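Local coordinates for protein restriction endonuclease UbaLAI (Unidentified, PDB 5O63) that binds and cuts DNA as a monomeric Type IIE restriction endonuclease, the portion here being its N-terminal B3 domain, which binds the cognate DNA, at residues A22-P31 with K151-I160; I55-F66 with T78-R86. All blocks are in the same frame, centred on the assembly; numbering follows the deposited sequence.

Interaction 1: residues A22-P31 with K151-I160. With nucleotides of chain D.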
loop_
_atom_site.group_PDB
_atom_site.type_symbol
_atom_site.label_atom_id
_atom_site.label_comp_id
_atom_site.label_asym_id
_atom_site.label_seq_id
_atom_site.Cartn_x
_atom_site.Cartn_y
_atom_site.Cartn_z
ATOM N N ALA A 22 10.911 -4.760 8.540
ATOM C CA ALA A 22 9.741 -4.381 7.746
ATOM C C ALA A 22 9.757 -5.069 6.377
ATOM O O ALA A 22 10.816 -5.469 5.896
ATOM C CB ALA A 22 9.669 -2.869 7.549
ATOM N N ALA A 23 8.561 -5.179 5.793
ATOM C CA ALA A 23 8.373 -5.590 4.437
ATOM C C ALA A 23 7.566 -4.491 3.744
ATOM O O ALA A 23 6.783 -3.786 4.380
ATOM C CB ALA A 23 7.627 -6.908 4.351
ATOM N N MET A 24 7.790 -4.366 2.458
ATOM C CA MET A 24 7.070 -3.358 1.648
ATOM C C MET A 24 6.396 -3.981 0.453
ATOM O O MET A 24 6.955 -4.865 -0.223
ATOM C CB MET A 24 8.053 -2.264 1.201
ATOM C CG MET A 24 7.486 -1.262 0.154
ATOM S SD MET A 24 8.689 -0.064 -0.449
ATOM C CE MET A 24 9.771 -1.125 -1.345
ATOM N N PHE A 25 5.178 -3.512 0.180
ATOM C CA PHE A 25 4.525 -3.748 -1.104
ATOM C C PHE A 25 4.232 -2.380 -1.708
ATOM O O PHE A 25 3.455 -1.608 -1.131
ATOM C CB PHE A 25 3.242 -4.584 -0.894
ATOM C CG PHE A 25 2.244 -4.482 -2.026
ATOM C CD1 PHE A 25 2.567 -4.784 -3.345
ATOM C CD2 PHE A 25 0.946 -4.070 -1.758
ATOM C CE1 PHE A 25 1.602 -4.674 -4.387
ATOM C CE2 PHE A 25 -0.022 -3.961 -2.762
ATOM C CZ PHE A 25 0.285 -4.251 -4.095
ATOM N N ALA A 26 4.822 -2.042 -2.839
ATOM C CA ALA A 26 4.592 -0.748 -3.508
ATOM C C ALA A 26 4.108 -1.032 -4.910
ATOM O O ALA A 26 4.593 -1.952 -5.589
ATOM C CB ALA A 26 5.822 0.079 -3.556
ATOM N N LYS A 27 3.151 -0.233 -5.329
ATOM C CA LYS A 27 2.452 -0.468 -6.609
ATOM C C LYS A 27 2.262 0.866 -7.321
ATOM O O LYS A 27 1.735 1.844 -6.764
ATOM C CB LYS A 27 1.090 -1.151 -6.425
ATOM C CG LYS A 27 0.456 -1.524 -7.778
ATOM C CD LYS A 27 -1.050 -1.884 -7.639
ATOM C CE LYS A 27 -1.577 -2.330 -9.027
ATOM N NZ LYS A 27 -3.123 -2.473 -9.008
ATOM N N VAL A 28 2.701 0.920 -8.583
ATOM C CA VAL A 28 2.271 1.998 -9.461
ATOM C C VAL A 28 0.882 1.662 -9.948
ATOM O O VAL A 28 0.653 0.581 -10.549
ATOM C CB VAL A 28 3.229 2.146 -10.701
ATOM C CG1 VAL A 28 2.794 3.263 -11.586
ATOM C CG2 VAL A 28 4.705 2.310 -10.202
ATOM N N LEU A 29 -0.064 2.538 -9.624
ATOM C CA LEU A 29 -1.472 2.199 -9.873
ATOM C C LEU A 29 -1.733 2.115 -11.375
ATOM O O LEU A 29 -0.981 2.717 -12.194
ATOM C CB LEU A 29 -2.441 3.233 -9.267
ATOM C CG LEU A 29 -2.295 3.305 -7.724
ATOM C CD1 LEU A 29 -3.536 4.169 -7.295
ATOM C CD2 LEU A 29 -2.225 1.933 -7.120
ATOM N N THR A 30 -2.822 1.434 -11.748
ATOM C CA THR A 30 -3.331 1.532 -13.132
ATOM C C THR A 30 -4.514 2.493 -13.121
ATOM O O THR A 30 -5.080 2.745 -11.999
ATOM C CB THR A 30 -3.806 0.166 -13.717
ATOM O OG1 THR A 30 -5.084 -0.213 -13.172
ATOM C CG2 THR A 30 -2.806 -0.981 -13.352
ATOM N N PRO A 31 -4.950 3.006 -14.241
ATOM C CA PRO A 31 -5.965 4.060 -14.244
ATOM C C PRO A 31 -7.246 3.588 -13.566
ATOM O O PRO A 31 -7.933 4.445 -12.907
ATOM C CB PRO A 31 -6.185 4.360 -15.736
ATOM C CG PRO A 31 -4.686 4.208 -16.280
ATOM C CD PRO A 31 -4.250 2.944 -15.561
ATOM N N LYS A 151 5.851 2.314 -14.667
ATOM C CA LYS A 151 4.930 1.639 -15.594
ATOM C C LYS A 151 3.645 1.286 -14.823
ATOM O O LYS A 151 3.721 0.670 -13.734
ATOM C CB LYS A 151 5.601 0.385 -16.220
ATOM C CG LYS A 151 4.821 -0.326 -17.294
ATOM C CD LYS A 151 4.570 0.577 -18.499
ATOM C CE LYS A 151 5.882 1.274 -18.888
ATOM N NZ LYS A 151 5.829 2.175 -20.112
ATOM N N ALA A 152 2.506 1.681 -15.370
ATOM C CA ALA A 152 1.231 1.396 -14.664
ATOM C C ALA A 152 1.195 -0.134 -14.335
ATOM O O ALA A 152 1.528 -1.002 -15.184
ATOM C CB ALA A 152 0.037 1.853 -15.490
ATOM N N GLY A 153 0.882 -0.462 -13.073
ATOM C CA GLY A 153 0.760 -1.844 -12.662
ATOM C C GLY A 153 2.019 -2.417 -12.052
ATOM O O GLY A 153 2.014 -3.484 -11.445
ATOM N N LEU A 154 3.164 -1.794 -12.336
ATOM C CA LEU A 154 4.409 -2.285 -11.797
ATOM C C LEU A 154 4.402 -2.345 -10.279
ATOM O O LEU A 154 3.922 -1.402 -9.638
ATOM C CB LEU A 154 5.564 -1.376 -12.213
ATOM C CG LEU A 154 6.949 -1.578 -11.651
ATOM C CD1 LEU A 154 7.553 -2.918 -12.177
ATOM C CD2 LEU A 154 7.812 -0.408 -12.149
ATOM N N PHE A 155 4.941 -3.413 -9.737
ATOM C CA PHE A 155 4.928 -3.501 -8.244
ATOM C C PHE A 155 6.145 -4.219 -7.733
ATOM O O PHE A 155 6.803 -4.975 -8.489
ATOM C CB PHE A 155 3.615 -4.143 -7.735
ATOM C CG PHE A 155 3.517 -5.601 -7.948
ATOM C CD1 PHE A 155 3.018 -6.114 -9.191
ATOM C CD2 PHE A 155 3.899 -6.501 -6.956
ATOM C CE1 PHE A 155 2.982 -7.504 -9.409
ATOM C CE2 PHE A 155 3.872 -7.921 -7.166
ATOM C CZ PHE A 155 3.378 -8.420 -8.419
ATOM N N VAL A 156 6.450 -4.019 -6.460
ATOM C CA VAL A 156 7.538 -4.751 -5.825
ATOM C C VAL A 156 7.054 -5.181 -4.476
ATOM O O VAL A 156 6.269 -4.455 -3.810
ATOM C CB VAL A 156 8.778 -3.932 -5.701
ATOM C CG1 VAL A 156 8.549 -2.576 -4.983
ATOM C CG2 VAL A 156 9.906 -4.735 -5.062
ATOM N N VAL A 157 7.454 -6.378 -4.094
ATOM C CA VAL A 157 7.230 -6.874 -2.766
ATOM C C VAL A 157 8.623 -7.274 -2.241
ATOM O O VAL A 157 9.306 -8.129 -2.847
ATOM C CB VAL A 157 6.304 -8.086 -2.752
ATOM C CG1 VAL A 157 6.201 -8.622 -1.352
ATOM C CG2 VAL A 157 4.930 -7.732 -3.307
ATOM N N ARG A 158 9.086 -6.658 -1.161
ATOM C CA ARG A 158 10.415 -7.052 -0.672
ATOM C C ARG A 158 10.738 -6.522 0.718
ATOM O O ARG A 158 10.215 -5.487 1.167
ATOM C CB ARG A 158 11.506 -6.610 -1.661
ATOM C CG ARG A 158 11.618 -5.125 -1.879
ATOM C CD ARG A 158 12.728 -4.888 -2.897
ATOM N NE ARG A 158 12.980 -3.478 -3.165
ATOM C CZ ARG A 158 13.721 -2.706 -2.384
ATOM N NH1 ARG A 158 14.259 -3.213 -1.278
ATOM N NH2 ARG A 158 13.920 -1.428 -2.706
ATOM N N PRO A 159 11.618 -7.245 1.424
ATOM C CA PRO A 159 11.999 -6.892 2.784
ATOM C C PRO A 159 12.689 -5.554 2.795
ATOM O O PRO A 159 13.232 -5.197 1.746
ATOM C CB PRO A 159 13.004 -7.996 3.190
ATOM C CG PRO A 159 12.928 -9.038 2.134
ATOM C CD PRO A 159 12.316 -8.446 0.912
ATOM N N ILE A 160 12.728 -4.877 3.946
ATOM C CA ILE A 160 13.401 -3.585 4.057
ATOM C C ILE A 160 14.839 -3.744 4.602
ATOM O O ILE A 160 15.072 -4.448 5.584
ATOM C CB ILE A 160 12.608 -2.633 4.950
ATOM C CG1 ILE A 160 11.335 -2.147 4.231
ATOM C CG2 ILE A 160 13.475 -1.445 5.410
ATOM C CD1 ILE A 160 11.586 -1.450 2.922
ATOM P P DC D 4 -6.512 -0.249 -16.736
ATOM O OP1 DC D 4 -5.777 0.633 -17.705
ATOM O OP2 DC D 4 -6.559 0.195 -15.266
ATOM O "O5'" DC D 4 -8.023 -0.418 -17.160
ATOM C "C5'" DC D 4 -8.308 -0.808 -18.584
ATOM C "C4'" DC D 4 -9.786 -0.932 -18.791
ATOM O "O4'" DC D 4 -10.297 -2.024 -18.004
ATOM C "C3'" DC D 4 -10.555 0.323 -18.322
ATOM O "O3'" DC D 4 -11.289 0.834 -19.446
ATOM C "C2'" DC D 4 -11.522 -0.213 -17.249
ATOM C "C1'" DC D 4 -11.582 -1.714 -17.641
ATOM N N1 DC D 4 -11.927 -2.568 -16.499
ATOM C C2 DC D 4 -13.228 -3.106 -16.418
ATOM O O2 DC D 4 -14.051 -2.933 -17.372
ATOM N N3 DC D 4 -13.544 -3.863 -15.330
ATOM C C4 DC D 4 -12.651 -4.048 -14.332
ATOM N N4 DC D 4 -13.066 -4.765 -13.265
ATOM C C5 DC D 4 -11.308 -3.494 -14.387
ATOM C C6 DC D 4 -11.005 -2.741 -15.467
ATOM P P DC D 3 -1.981 -4.427 -14.433
ATOM O OP1 DC D 3 -1.028 -3.707 -15.372
ATOM O OP2 DC D 3 -1.879 -4.272 -12.932
ATOM O "O5'" DC D 3 -3.468 -4.073 -14.860
ATOM C "C5'" DC D 3 -3.807 -4.165 -16.211
ATOM C "C4'" DC D 3 -5.265 -3.954 -16.409
ATOM O "O4'" DC D 3 -6.013 -5.032 -15.809
ATOM C "C3'" DC D 3 -5.823 -2.685 -15.776
ATOM O "O3'" DC D 3 -5.850 -1.697 -16.820
ATOM C "C2'" DC D 3 -7.244 -3.126 -15.320
ATOM C "C1'" DC D 3 -7.351 -4.540 -15.914
ATOM N N1 DC D 3 -8.254 -5.408 -15.222
ATOM C C2 DC D 3 -9.409 -5.848 -15.890
ATOM O O2 DC D 3 -9.567 -5.527 -17.094
ATOM N N3 DC D 3 -10.332 -6.601 -15.212
ATOM C C4 DC D 3 -10.145 -6.900 -13.917
ATOM N N4 DC D 3 -11.050 -7.674 -13.327
ATOM C C5 DC D 3 -8.966 -6.432 -13.184
ATOM C C6 DC D 3 -8.052 -5.704 -13.883
#

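Interaction 2: residues I55-F66 with T78-R86. With nucleotides of chain C.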
loop_
_atom_site.group_PDB
_atom_site.type_symbol
_atom_site.label_atom_id
_atom_site.label_comp_id
_atom_site.label_asym_id
_atom_site.label_seq_id
_atom_site.Cartn_x
_atom_site.Cartn_y
_atom_site.Cartn_z
ATOM N N ILE A 55 -10.835 -17.692 3.093
ATOM C CA ILE A 55 -11.922 -17.745 2.114
ATOM C C ILE A 55 -12.574 -19.115 2.312
ATOM O O ILE A 55 -12.105 -20.128 1.773
ATOM C CB ILE A 55 -11.391 -17.561 0.659
ATOM C CG1 ILE A 55 -10.870 -16.140 0.460
ATOM C CG2 ILE A 55 -12.463 -17.812 -0.381
ATOM C CD1 ILE A 55 -9.430 -16.067 0.632
ATOM N N SER A 56 -13.628 -19.147 3.127
ATOM C CA SER A 56 -14.217 -20.395 3.593
ATOM C C SER A 56 -14.968 -21.073 2.473
ATOM O O SER A 56 -15.146 -22.303 2.460
ATOM C CB SER A 56 -15.155 -20.134 4.772
ATOM O OG SER A 56 -16.123 -19.145 4.434
ATOM N N ASP A 57 -15.423 -20.244 1.548
ATOM C CA ASP A 57 -16.134 -20.669 0.359
ATOM C C ASP A 57 -15.712 -19.785 -0.810
ATOM O O ASP A 57 -16.085 -18.629 -0.881
ATOM C CB ASP A 57 -17.641 -20.575 0.565
ATOM C CG ASP A 57 -18.421 -21.243 -0.540
ATOM O OD1 ASP A 57 -17.870 -21.449 -1.648
ATOM O OD2 ASP A 57 -19.608 -21.588 -0.282
ATOM N N PRO A 58 -14.928 -20.335 -1.732
ATOM C CA PRO A 58 -14.464 -19.466 -2.814
ATOM C C PRO A 58 -15.605 -18.995 -3.723
ATOM O O PRO A 58 -15.388 -18.058 -4.483
ATOM C CB PRO A 58 -13.445 -20.350 -3.556
ATOM C CG PRO A 58 -13.891 -21.714 -3.279
ATOM C CD PRO A 58 -14.532 -21.743 -1.928
ATOM N N SER A 59 -16.812 -19.573 -3.618
ATOM C CA SER A 59 -17.919 -19.093 -4.427
ATOM C C SER A 59 -18.625 -17.853 -3.831
ATOM O O SER A 59 -19.504 -17.268 -4.462
ATOM C CB SER A 59 -18.957 -20.216 -4.612
ATOM O OG SER A 59 -19.656 -20.395 -3.389
ATOM N N GLN A 60 -18.246 -17.457 -2.622
ATOM C CA GLN A 60 -18.840 -16.275 -1.978
ATOM C C GLN A 60 -17.812 -15.157 -1.794
ATOM O O GLN A 60 -16.651 -15.398 -1.486
ATOM C CB GLN A 60 -19.446 -16.651 -0.627
ATOM C CG GLN A 60 -20.377 -17.859 -0.688
ATOM C CD GLN A 60 -21.552 -17.611 -1.624
ATOM O OE1 GLN A 60 -22.136 -16.528 -1.639
ATOM N NE2 GLN A 60 -21.887 -18.612 -2.431
ATOM N N ASN A 61 -18.257 -13.916 -1.968
ATOM C CA ASN A 61 -17.440 -12.774 -1.609
ATOM C C ASN A 61 -17.032 -12.859 -0.150
ATOM O O ASN A 61 -17.779 -13.430 0.726
ATOM C CB ASN A 61 -18.211 -11.448 -1.806
ATOM C CG ASN A 61 -18.541 -11.156 -3.266
ATOM O OD1 ASN A 61 -17.887 -11.649 -4.156
ATOM N ND2 ASN A 61 -19.568 -10.342 -3.501
ATOM N N ALA A 62 -15.876 -12.317 0.156
ATOM C CA ALA A 62 -15.444 -12.237 1.544
ATOM C C ALA A 62 -14.799 -10.901 1.796
ATOM O O ALA A 62 -14.387 -10.192 0.852
ATOM C CB ALA A 62 -14.485 -13.405 1.892
ATOM N N THR A 63 -14.672 -10.539 3.061
ATOM C CA THR A 63 -14.161 -9.225 3.389
ATOM C C THR A 63 -13.562 -9.204 4.791
ATOM O O THR A 63 -14.078 -9.795 5.708
ATOM C CB THR A 63 -15.277 -8.142 3.206
ATOM O OG1 THR A 63 -14.787 -6.890 3.648
ATOM C CG2 THR A 63 -16.576 -8.529 3.947
ATOM N N SER A 64 -12.415 -8.561 4.911
ATOM C CA SER A 64 -11.664 -8.477 6.112
ATOM C C SER A 64 -11.342 -6.995 6.312
ATOM O O SER A 64 -11.227 -6.219 5.353
ATOM C CB SER A 64 -10.384 -9.317 5.967
ATOM O OG SER A 64 -9.574 -9.147 7.098
ATOM N N ASN A 65 -11.174 -6.602 7.553
ATOM C CA ASN A 65 -10.627 -5.311 7.865
ATOM C C ASN A 65 -9.220 -5.453 8.358
ATOM O O ASN A 65 -8.856 -6.463 8.999
ATOM C CB ASN A 65 -11.464 -4.613 8.970
ATOM C CG ASN A 65 -12.843 -4.213 8.494
ATOM O OD1 ASN A 65 -13.099 -4.123 7.299
ATOM N ND2 ASN A 65 -13.752 -3.954 9.454
ATOM N N PHE A 66 -8.424 -4.428 8.183
ATOM C CA PHE A 66 -7.186 -4.399 8.951
ATOM C C PHE A 66 -6.773 -2.968 9.270
ATOM O O PHE A 66 -7.058 -2.020 8.536
ATOM C CB PHE A 66 -6.060 -5.173 8.230
ATOM C CG PHE A 66 -5.636 -4.587 6.938
ATOM C CD1 PHE A 66 -4.528 -3.764 6.850
ATOM C CD2 PHE A 66 -6.311 -4.908 5.775
ATOM C CE1 PHE A 66 -4.101 -3.259 5.634
ATOM C CE2 PHE A 66 -5.899 -4.385 4.554
ATOM C CZ PHE A 66 -4.792 -3.535 4.489
ATOM N N THR A 78 -8.810 2.180 9.333
ATOM C CA THR A 78 -9.150 0.790 9.035
ATOM C C THR A 78 -9.287 0.675 7.500
ATOM O O THR A 78 -10.054 1.413 6.877
ATOM C CB THR A 78 -10.451 0.334 9.715
ATOM O OG1 THR A 78 -10.277 0.395 11.148
ATOM C CG2 THR A 78 -10.785 -1.101 9.344
ATOM N N LEU A 79 -8.465 -0.172 6.910
ATOM C CA LEU A 79 -8.668 -0.476 5.497
ATOM C C LEU A 79 -9.476 -1.727 5.345
ATOM O O LEU A 79 -9.497 -2.597 6.271
ATOM C CB LEU A 79 -7.259 -0.656 4.831
ATOM C CG LEU A 79 -6.434 0.621 4.862
ATOM C CD1 LEU A 79 -5.104 0.314 4.112
ATOM C CD2 LEU A 79 -7.181 1.849 4.295
ATOM N N ALA A 80 -10.131 -1.864 4.178
ATOM C CA ALA A 80 -10.873 -3.090 3.879
ATOM C C ALA A 80 -10.136 -3.896 2.843
ATOM O O ALA A 80 -9.573 -3.342 1.893
ATOM C CB ALA A 80 -12.332 -2.796 3.394
ATOM N N TYR A 81 -10.124 -5.191 3.056
ATOM C CA TYR A 81 -9.436 -6.144 2.147
ATOM C C TYR A 81 -10.554 -7.031 1.575
ATOM O O TYR A 81 -11.244 -7.789 2.325
ATOM C CB TYR A 81 -8.395 -6.898 2.955
ATOM C CG TYR A 81 -7.537 -7.920 2.247
ATOM C CD1 TYR A 81 -7.309 -7.874 0.858
ATOM C CD2 TYR A 81 -6.868 -8.903 2.985
ATOM C CE1 TYR A 81 -6.475 -8.812 0.245
ATOM C CE2 TYR A 81 -6.051 -9.839 2.373
ATOM C CZ TYR A 81 -5.865 -9.782 1.010
ATOM O OH TYR A 81 -5.054 -10.721 0.425
ATOM N N LYS A 82 -10.820 -6.870 0.275
ATOM C CA LYS A 82 -11.997 -7.472 -0.337
ATOM C C LYS A 82 -11.670 -8.653 -1.217
ATOM O O LYS A 82 -10.722 -8.561 -2.009
ATOM C CB LYS A 82 -12.757 -6.425 -1.183
ATOM C CG LYS A 82 -12.920 -5.045 -0.514
ATOM C CD LYS A 82 -13.924 -5.090 0.689
ATOM C CE LYS A 82 -15.302 -5.423 0.202
ATOM N NZ LYS A 82 -16.218 -5.370 1.387
ATOM N N TYR A 83 -12.424 -9.733 -1.100
ATOM C CA TYR A 83 -12.354 -10.853 -2.081
ATOM C C TYR A 83 -13.656 -10.851 -2.880
ATOM O O TYR A 83 -14.739 -10.926 -2.294
ATOM C CB TYR A 83 -12.195 -12.189 -1.369
ATOM C CG TYR A 83 -12.420 -13.364 -2.262
ATOM C CD1 TYR A 83 -11.503 -13.709 -3.238
ATOM C CD2 TYR A 83 -13.580 -14.154 -2.135
ATOM C CE1 TYR A 83 -11.699 -14.820 -4.042
ATOM C CE2 TYR A 83 -13.789 -15.263 -2.960
ATOM C CZ TYR A 83 -12.849 -15.582 -3.913
ATOM O OH TYR A 83 -13.045 -16.657 -4.742
ATOM N N TYR A 84 -13.554 -10.758 -4.199
ATOM C CA TYR A 84 -14.722 -10.794 -5.042
ATOM C C TYR A 84 -14.667 -12.024 -5.925
ATOM O O TYR A 84 -13.777 -12.169 -6.802
ATOM C CB TYR A 84 -14.828 -9.532 -5.880
ATOM C CG TYR A 84 -15.330 -8.340 -5.072
ATOM C CD1 TYR A 84 -16.610 -8.345 -4.511
ATOM C CD2 TYR A 84 -14.540 -7.200 -4.891
ATOM C CE1 TYR A 84 -17.071 -7.252 -3.781
ATOM C CE2 TYR A 84 -15.025 -6.053 -4.175
ATOM C CZ TYR A 84 -16.292 -6.125 -3.616
ATOM O OH TYR A 84 -16.811 -5.078 -2.889
ATOM N N GLU A 85 -15.639 -12.913 -5.698
ATOM C CA GLU A 85 -15.558 -14.252 -6.241
ATOM C C GLU A 85 -15.740 -14.320 -7.721
ATOM O O GLU A 85 -15.237 -15.271 -8.379
ATOM C CB GLU A 85 -16.585 -15.172 -5.573
ATOM C CG GLU A 85 -18.037 -14.681 -5.734
ATOM C CD GLU A 85 -18.695 -14.996 -7.093
ATOM O OE1 GLU A 85 -18.235 -15.901 -7.843
ATOM O OE2 GLU A 85 -19.694 -14.275 -7.385
ATOM N N ARG A 86 -16.406 -13.325 -8.304
ATOM C CA ARG A 86 -16.742 -13.474 -9.748
ATOM C C ARG A 86 -15.513 -13.413 -10.646
ATOM O O ARG A 86 -15.551 -13.932 -11.779
ATOM C CB ARG A 86 -17.763 -12.406 -10.188
ATOM C CG ARG A 86 -17.138 -11.029 -10.401
ATOM C CD ARG A 86 -18.034 -9.990 -11.129
ATOM N NE ARG A 86 -18.618 -10.415 -12.401
ATOM C CZ ARG A 86 -18.054 -10.237 -13.591
ATOM N NH1 ARG A 86 -16.838 -9.672 -13.660
ATOM N NH2 ARG A 86 -18.712 -10.600 -14.694
ATOM P P DC C 4 -19.884 -5.826 -0.953
ATOM O OP1 DC C 4 -20.484 -6.874 -0.035
ATOM O OP2 DC C 4 -18.372 -5.764 -1.091
ATOM O "O5'" DC C 4 -20.404 -5.972 -2.439
ATOM C "C5'" DC C 4 -21.847 -6.050 -2.598
ATOM C "C4'" DC C 4 -22.218 -5.930 -4.055
ATOM O "O4'" DC C 4 -21.797 -4.638 -4.524
ATOM C "C3'" DC C 4 -21.610 -6.980 -4.991
ATOM O "O3'" DC C 4 -22.625 -7.855 -5.311
ATOM C "C2'" DC C 4 -21.271 -6.196 -6.221
ATOM C "C1'" DC C 4 -21.475 -4.741 -5.875
ATOM N N1 DC C 4 -20.233 -3.978 -6.126
ATOM C C2 DC C 4 -20.131 -3.309 -7.351
ATOM O O2 DC C 4 -21.097 -3.387 -8.156
ATOM N N3 DC C 4 -19.026 -2.573 -7.598
ATOM C C4 DC C 4 -18.007 -2.565 -6.724
ATOM N N4 DC C 4 -16.919 -1.880 -7.082
ATOM C C5 DC C 4 -18.087 -3.238 -5.451
ATOM C C6 DC C 4 -19.220 -3.963 -5.214
ATOM P P DG C 6 -24.126 -9.453 -12.694
ATOM O OP1 DG C 6 -25.494 -9.023 -12.266
ATOM O OP2 DG C 6 -23.648 -10.856 -12.543
ATOM O "O5'" DG C 6 -23.982 -9.045 -14.229
ATOM C "C5'" DG C 6 -22.745 -9.249 -14.866
ATOM C "C4'" DG C 6 -22.494 -8.145 -15.854
ATOM O "O4'" DG C 6 -22.155 -6.918 -15.141
ATOM C "C3'" DG C 6 -21.336 -8.408 -16.813
ATOM O "O3'" DG C 6 -21.832 -9.096 -17.940
ATOM C "C2'" DG C 6 -20.915 -6.986 -17.158
ATOM C "C1'" DG C 6 -21.088 -6.301 -15.802
ATOM N N9 DG C 6 -19.902 -6.412 -14.957
ATOM C C8 DG C 6 -19.771 -7.092 -13.760
ATOM N N7 DG C 6 -18.573 -6.948 -13.211
ATOM C C5 DG C 6 -17.910 -6.101 -14.096
ATOM C C6 DG C 6 -16.577 -5.615 -14.066
ATOM O O6 DG C 6 -15.734 -5.774 -13.181
ATOM N N1 DG C 6 -16.284 -4.810 -15.169
ATOM C C2 DG C 6 -17.186 -4.548 -16.217
ATOM N N2 DG C 6 -16.722 -3.749 -17.216
ATOM N N3 DG C 6 -18.434 -5.010 -16.264
ATOM C C4 DG C 6 -18.719 -5.797 -15.186
ATOM P P DT C 5 -22.399 -9.181 -6.191
ATOM O OP1 DT C 5 -23.700 -9.892 -6.074
ATOM O OP2 DT C 5 -21.098 -9.755 -5.850
ATOM O "O5'" DT C 5 -22.261 -8.660 -7.718
ATOM C "C5'" DT C 5 -23.433 -8.150 -8.338
ATOM C "C4'" DT C 5 -23.154 -7.665 -9.759
ATOM O "O4'" DT C 5 -22.225 -6.527 -9.675
ATOM C "C3'" DT C 5 -22.539 -8.672 -10.715
ATOM O "O3'" DT C 5 -23.064 -8.443 -11.998
ATOM C "C2'" DT C 5 -21.050 -8.262 -10.712
ATOM C "C1'" DT C 5 -21.209 -6.740 -10.600
ATOM N N1 DT C 5 -20.025 -6.080 -10.122
ATOM C C2 DT C 5 -19.543 -4.982 -10.819
ATOM O O2 DT C 5 -20.117 -4.531 -11.772
ATOM N N3 DT C 5 -18.372 -4.451 -10.362
ATOM C C4 DT C 5 -17.636 -4.890 -9.283
ATOM O O4 DT C 5 -16.602 -4.360 -8.962
ATOM C C5 DT C 5 -18.209 -6.035 -8.552
ATOM C C7 DT C 5 -17.485 -6.592 -7.341
ATOM C C6 DT C 5 -19.359 -6.565 -9.003
HETATM O O HOH W 1 -14.421 -17.840 -7.769
HETATM O O HOH W 2 -17.711 -11.034 -6.939
#

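Interaction 1: residues A22-P31 with K151-I160
Met24, an engineered residue, lays its side chain across Val156 and Arg158 of the neighbouring strand. The two strands, 22-28 and 155-159, form an antiparallel ladder at one margin of the B3-domain sheet. Their axes run 173° apart, and strand 155-159 is the outermost. Backbone bonds pair Met24 with Arg158 and Ala26 with Val156. CG of Met24 is anti to the backbone N (chi1 171°), and the chain bends at its end, which brings CE 4.1 Å from CG1 of Val156. The same methyl sits over one face of the Arg158 guanidinium. Helices 3-14 and 136-144 cover this face through Leu4 and Cys143.

The other face carries Phe25, Val157 and Phe155. CE1 of the Phe25 ring approaches CD2 of Phe155 at 3.9 Å, and its CD1 touches CG2 of Val157. Lys27 is extended and crosses Phe155 at a slant; its NZ forms a salt bridge with Asp33.

At the end where strand 155-159 begins, the type II turn Lys151-Leu154 folds against Val28 and Thr30. Gly153 N donates to Val28 O at 2.7 Å, from above the carbonyl plane. CB of Val28 packs on the Lys151 carbonyl, with 3.4 Å between CB and O. This end meets DNA. CG2 of Thr30 touches CA of Gly153 and OP2 of DC3 of chain D, while Thr30 OG1 donates to OP2 of DC4 of chain D at 2.6 Å.

Interaction 2: residues I55-F66 with T78-R86
The Tyr83 ring has Ile55 over one face and Glu85 N above the rim of the opposite face. Pro58 O, Gln60 O and Ala62 N line its edge. The ring belongs to a beta hairpin of the B3 domain, in which strands 62-66 and 78-84 pair antiparallel. Ile55 CG2 makes a CH-pi contact, 4.3 Å from the Tyr83 ring centroid. CG of Tyr83 is trans to the backbone N (chi1 167°), carrying the ring to the 57-60 turn. There its OH donates to Pro58 O at 2.7 Å, in the carbonyl plane and on a lone pair. Leu79 CB sits over one face of Phe66, and Tyr81 CB meets that ring's edge.

The Tyr84 ring takes the C7 methyl of DT5 of chain C over its centre, 3.4 Å above the plane. Its OH donates a very short bond to OP2 of DC4 of chain C. The Asn61 amide stands 87° from this ring at its edge. Lys82 NZ bonds weakly to Thr63 OG1 and to that OP2; its salt bridge is with another DNA phosphate. OD1 of Asn61 accepts, almost end-on, from Glu85 N at 3.0 Å, and its ND2 donates to OP2 of DT5 of chain C at 2.9 Å.

Overall arrangement
Interactions 1 and 2 lie in one mixed sheet, with centres about 21 Å apart and nearest atoms about 8 Å apart. Interaction 1 pairs strand 155-159 with its neighbour 19-28. Interaction 2 is a hairpin farther across, joined to strand 19-28 through strands 121-128 and 108-116. Both reach the bound DNA. Residues 22-31, with Ala152 and Gly153, meet phosphates of chain D, whereas residues 55-66 and 78-86 meet phosphates and bases of chain C. Arg86 of interaction 2 lays one face of its guanidinium over N7 of DG6 of chain C, while NH1 bonds to N7 of another guanine, consistent with base reading in the major groove. Interaction 1 grips backbone alone among the nucleotides described here.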